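Geranylgeranyl pyrophosphate synthase (Corynebacterium glutamicum, PDB 3LMD) probably catalyses the magnesium-dependent elongation of allylic prenyl diphosphates with isopentenyl diphosphate in isoprenoid biosynthesis. Local coordinates at residues A43-L55 / I98-A110. Numbering follows the deposited sequence.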
loop_
_atom_site.group_PDB
_atom_site.type_symbol
_atom_site.label_atom_id
_atom_site.label_comp_id
_atom_site.label_asym_id
_atom_site.label_seq_id
_atom_site.Cartn_x
_atom_site.Cartn_y
_atom_site.Cartn_z
ATOM N N ALA A 43 21.249 16.952 10.063
ATOM C CA ALA A 43 20.638 15.645 9.874
ATOM C C ALA A 43 19.343 15.767 9.040
ATOM O O ALA A 43 19.044 14.866 8.258
ATOM C CB ALA A 43 20.385 14.965 11.213
ATOM N N MET A 44 18.606 16.880 9.168
ATOM C CA MET A 44 17.406 17.099 8.333
ATOM C C MET A 44 17.746 17.209 6.846
ATOM O O MET A 44 16.949 16.810 5.985
ATOM C CB MET A 44 16.549 18.295 8.786
ATOM C CG MET A 44 15.677 18.038 10.017
ATOM S SD MET A 44 14.300 16.845 9.760
ATOM C CE MET A 44 14.056 16.896 8.000
ATOM N N VAL A 45 18.915 17.759 6.526
ATOM C CA VAL A 45 19.339 17.820 5.119
ATOM C C VAL A 45 19.565 16.394 4.604
ATOM O O VAL A 45 19.191 16.032 3.467
ATOM C CB VAL A 45 20.666 18.623 4.986
ATOM C CG1 VAL A 45 21.288 18.446 3.581
ATOM C CG2 VAL A 45 20.444 20.090 5.327
ATOM N N GLN A 46 20.197 15.569 5.424
ATOM C CA GLN A 46 20.441 14.184 5.061
ATOM C C GLN A 46 19.124 13.391 4.869
ATOM O O GLN A 46 19.009 12.566 3.964
ATOM C CB GLN A 46 21.283 13.505 6.130
ATOM C CG GLN A 46 22.699 14.115 6.291
ATOM C CD GLN A 46 23.426 13.535 7.496
ATOM O OE1 GLN A 46 23.817 12.371 7.495
ATOM N NE2 GLN A 46 23.600 14.347 8.537
ATOM N N VAL A 47 18.156 13.635 5.738
ATOM C CA VAL A 47 16.801 13.073 5.547
ATOM C C VAL A 47 16.207 13.532 4.217
ATOM O O VAL A 47 15.665 12.737 3.450
ATOM C CB VAL A 47 15.858 13.573 6.675
ATOM C CG1 VAL A 47 14.398 13.301 6.332
ATOM C CG2 VAL A 47 16.276 12.950 8.019
ATOM N N GLU A 48 16.237 14.838 3.977
ATOM C CA GLU A 48 15.720 15.366 2.740
ATOM C C GLU A 48 16.396 14.734 1.504
ATOM O O GLU A 48 15.734 14.481 0.503
ATOM C CB GLU A 48 15.869 16.896 2.688
ATOM C CG GLU A 48 14.986 17.659 3.707
ATOM C CD GLU A 48 13.503 17.709 3.283
ATOM O OE1 GLU A 48 13.137 17.050 2.285
ATOM O OE2 GLU A 48 12.712 18.430 3.930
ATOM N N GLU A 49 17.705 14.505 1.558
ATOM C CA GLU A 49 18.422 13.946 0.399
ATOM C C GLU A 49 17.959 12.526 0.129
ATOM O O GLU A 49 17.705 12.161 -1.020
ATOM C CB GLU A 49 19.956 13.961 0.606
ATOM C CG GLU A 49 20.507 15.330 0.186
ATOM C CD GLU A 49 21.900 15.645 0.709
ATOM O OE1 GLU A 49 22.569 14.743 1.268
ATOM O OE2 GLU A 49 22.307 16.821 0.552
ATOM N N LEU A 50 17.867 11.730 1.180
ATOM C CA LEU A 50 17.532 10.312 1.009
ATOM C C LEU A 50 16.051 10.179 0.611
ATOM O O LEU A 50 15.687 9.367 -0.245
ATOM C CB LEU A 50 17.896 9.499 2.263
ATOM C CG LEU A 50 17.483 8.022 2.233
ATOM C CD1 LEU A 50 18.075 7.289 0.986
ATOM C CD2 LEU A 50 17.841 7.282 3.515
ATOM N N LEU A 51 15.201 10.997 1.222
ATOM C CA LEU A 51 13.814 11.033 0.827
ATOM C C LEU A 51 13.685 11.380 -0.655
ATOM O O LEU A 51 12.973 10.701 -1.408
ATOM C CB LEU A 51 13.053 12.034 1.712
ATOM C CG LEU A 51 11.613 12.285 1.301
ATOM C CD1 LEU A 51 10.798 11.012 1.588
ATOM C CD2 LEU A 51 11.054 13.493 2.120
ATOM N N HIS A 52 14.352 12.442 -1.100
ATOM C CA HIS A 52 14.233 12.825 -2.522
ATOM C C HIS A 52 14.760 11.698 -3.401
ATOM O O HIS A 52 14.186 11.382 -4.448
ATOM C CB HIS A 52 15.060 14.109 -2.823
ATOM C CG HIS A 52 15.235 14.358 -4.289
ATOM N ND1 HIS A 52 14.201 14.788 -5.092
ATOM C CD2 HIS A 52 16.309 14.198 -5.104
ATOM C CE1 HIS A 52 14.633 14.897 -6.340
ATOM N NE2 HIS A 52 15.906 14.532 -6.374
ATOM N N THR A 53 15.849 11.063 -2.992
ATOM C CA THR A 53 16.316 9.917 -3.782
ATOM C C THR A 53 15.210 8.854 -3.932
ATOM O O THR A 53 14.948 8.359 -5.025
ATOM C CB THR A 53 17.583 9.310 -3.155
ATOM O OG1 THR A 53 18.677 10.229 -3.362
ATOM C CG2 THR A 53 17.924 7.990 -3.780
ATOM N N GLU A 54 14.572 8.484 -2.829
ATOM C CA GLU A 54 13.518 7.461 -2.903
ATOM C C GLU A 54 12.351 7.922 -3.767
ATOM O O GLU A 54 11.855 7.169 -4.602
ATOM C CB GLU A 54 13.003 7.129 -1.484
ATOM C CG GLU A 54 13.991 6.359 -0.655
ATOM C CD GLU A 54 14.082 4.882 -1.098
ATOM O OE1 GLU A 54 13.369 4.481 -2.029
ATOM O OE2 GLU A 54 14.872 4.121 -0.523
ATOM N N LEU A 55 11.880 9.148 -3.544
ATOM C CA LEU A 55 10.725 9.627 -4.291
ATOM C C LEU A 55 11.027 9.681 -5.795
ATOM O O LEU A 55 10.127 9.528 -6.639
ATOM C CB LEU A 55 10.298 11.019 -3.783
ATOM C CG LEU A 55 9.881 11.093 -2.306
ATOM C CD1 LEU A 55 9.533 12.536 -1.937
ATOM C CD2 LEU A 55 8.668 10.188 -2.094
ATOM N N ILE A 98 18.592 8.386 10.383
ATOM C CA ILE A 98 18.191 9.115 9.173
ATOM C C ILE A 98 17.295 8.258 8.298
ATOM O O ILE A 98 16.281 8.728 7.782
ATOM C CB ILE A 98 19.413 9.493 8.295
ATOM C CG1 ILE A 98 20.391 10.383 9.060
ATOM C CG2 ILE A 98 18.986 10.167 6.996
ATOM C CD1 ILE A 98 19.759 11.511 9.717
ATOM N N LYS A 99 17.687 7.016 8.089
ATOM C CA LYS A 99 16.899 6.131 7.233
ATOM C C LYS A 99 15.497 5.823 7.830
ATOM O O LYS A 99 14.493 5.772 7.102
ATOM C CB LYS A 99 17.689 4.828 7.016
ATOM C CG LYS A 99 17.160 3.911 5.956
ATOM C CD LYS A 99 18.171 2.762 5.636
ATOM C CE LYS A 99 19.547 3.281 5.198
ATOM N NZ LYS A 99 20.392 2.223 4.552
ATOM N N ALA A 100 15.439 5.558 9.130
ATOM C CA ALA A 100 14.137 5.413 9.809
ATOM C C ALA A 100 13.252 6.658 9.670
ATOM O O ALA A 100 12.048 6.536 9.455
ATOM C CB ALA A 100 14.322 5.023 11.286
ATOM N N ALA A 101 13.829 7.853 9.768
ATOM C CA ALA A 101 13.063 9.095 9.662
ATOM C C ALA A 101 12.477 9.221 8.269
ATOM O O ALA A 101 11.337 9.703 8.097
ATOM C CB ALA A 101 13.946 10.331 9.984
ATOM N N VAL A 102 13.231 8.746 7.287
ATOM C CA VAL A 102 12.776 8.781 5.911
ATOM C C VAL A 102 11.612 7.803 5.752
ATOM O O VAL A 102 10.630 8.103 5.082
ATOM C CB VAL A 102 13.919 8.479 4.908
ATOM C CG1 VAL A 102 13.356 8.196 3.476
ATOM C CG2 VAL A 102 14.957 9.646 4.900
ATOM N N VAL A 103 11.732 6.635 6.376
ATOM C CA VAL A 103 10.645 5.660 6.305
ATOM C C VAL A 103 9.367 6.263 6.893
ATOM O O VAL A 103 8.283 6.126 6.311
ATOM C CB VAL A 103 11.023 4.360 7.042
ATOM C CG1 VAL A 103 9.764 3.450 7.275
ATOM C CG2 VAL A 103 12.083 3.580 6.217
ATOM N N VAL A 104 9.487 6.926 8.042
ATOM C CA VAL A 104 8.308 7.567 8.645
ATOM C C VAL A 104 7.713 8.590 7.691
ATOM O O VAL A 104 6.486 8.627 7.475
ATOM C CB VAL A 104 8.635 8.213 10.005
ATOM C CG1 VAL A 104 7.441 9.062 10.528
ATOM C CG2 VAL A 104 9.005 7.102 11.004
ATOM N N GLU A 105 8.554 9.438 7.124
ATOM C CA GLU A 105 8.023 10.472 6.231
ATOM C C GLU A 105 7.398 9.928 4.949
ATOM O O GLU A 105 6.394 10.469 4.473
ATOM C CB GLU A 105 9.077 11.537 5.906
ATOM C CG GLU A 105 8.516 12.651 5.044
ATOM C CD GLU A 105 7.575 13.606 5.795
ATOM O OE1 GLU A 105 7.268 13.384 6.977
ATOM O OE2 GLU A 105 7.154 14.624 5.198
ATOM N N ILE A 106 7.984 8.865 4.390
ATOM C CA ILE A 106 7.430 8.249 3.174
ATOM C C ILE A 106 6.070 7.665 3.477
ATOM O O ILE A 106 5.142 7.717 2.663
ATOM C CB ILE A 106 8.354 7.112 2.660
ATOM C CG1 ILE A 106 9.612 7.720 1.982
ATOM C CG2 ILE A 106 7.573 6.238 1.663
ATOM C CD1 ILE A 106 10.713 6.629 1.642
ATOM N N THR A 107 5.951 7.079 4.659
ATOM C CA THR A 107 4.660 6.499 5.068
ATOM C C THR A 107 3.604 7.567 5.228
ATOM O O THR A 107 2.453 7.396 4.778
ATOM C CB THR A 107 4.821 5.710 6.372
ATOM O OG1 THR A 107 5.730 4.623 6.128
ATOM C CG2 THR A 107 3.457 5.137 6.842
ATOM N N HIS A 108 4.004 8.682 5.840
ATOM C CA HIS A 108 3.141 9.850 5.923
ATOM C C HIS A 108 2.662 10.286 4.550
ATOM O O HIS A 108 1.466 10.510 4.354
ATOM C CB HIS A 108 3.881 11.012 6.644
ATOM C CG HIS A 108 3.173 12.317 6.564
ATOM N ND1 HIS A 108 1.872 12.484 7.007
ATOM C CD2 HIS A 108 3.577 13.524 6.097
ATOM C CE1 HIS A 108 1.508 13.745 6.809
ATOM N NE2 HIS A 108 2.521 14.391 6.253
ATOM N N LEU A 109 3.585 10.447 3.596
ATOM C CA LEU A 109 3.208 10.886 2.253
ATOM C C LEU A 109 2.288 9.875 1.546
ATOM O O LEU A 109 1.305 10.272 0.896
ATOM C CB LEU A 109 4.467 11.174 1.392
ATOM C CG LEU A 109 5.324 12.312 1.967
ATOM C CD1 LEU A 109 6.667 12.478 1.188
ATOM C CD2 LEU A 109 4.508 13.639 1.981
ATOM N N ALA A 110 2.591 8.590 1.668
ATOM C CA ALA A 110 1.764 7.542 1.016
ATOM C C ALA A 110 0.326 7.647 1.484
ATOM O O ALA A 110 -0.615 7.577 0.704
ATOM C CB ALA A 110 2.325 6.137 1.313
#
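Val102 lays its two methyls over the backbone of helix 34-55: CG2 packs 3.5 Å from Val47 O, a carbonyl already engaged by Leu51 N within its own helix, and CG1 lies 3.9 Å from Leu51 CA. With CG1 anti to the backbone N (chi1 167°), both methyls of Val102 sit close to Leu51 N, and the side chain of Leu50 crosses that of Val102 at about a right angle. Ile98 does the same one turn earlier, its CD1 coming 3.7 Å from Ala43 O while its CG2 lies 3.8 Å from Val47 N. Such interlocking of branched apolar side chains joins helices of the all-helical fold of the FPP/GGPP synthase family; here the axes of 43-55 and 98-110 approach to 9.0 Å, crossing at -57°. Ile106 lies farther along helix 95-118, which also carries the calcium-binding Asp115; the side chains of Leu51 and Ile106 slide past each other in opposite directions, Leu51 CD1 lying 3.5 Å from Ile106 CG1, and Ile106 CD1 reaches the aliphatic base of Glu54. The other Leu51 methyl, CD2, rests 4.0 Å from Glu105 CG, where the glutamate chain bends (chi2 73°). Arg76 forms salt bridges with both Glu105 OE2 and Glu48 OE2, probably easing the repulsion between two carboxylates whose OE2 atoms stand 6.9 Å apart.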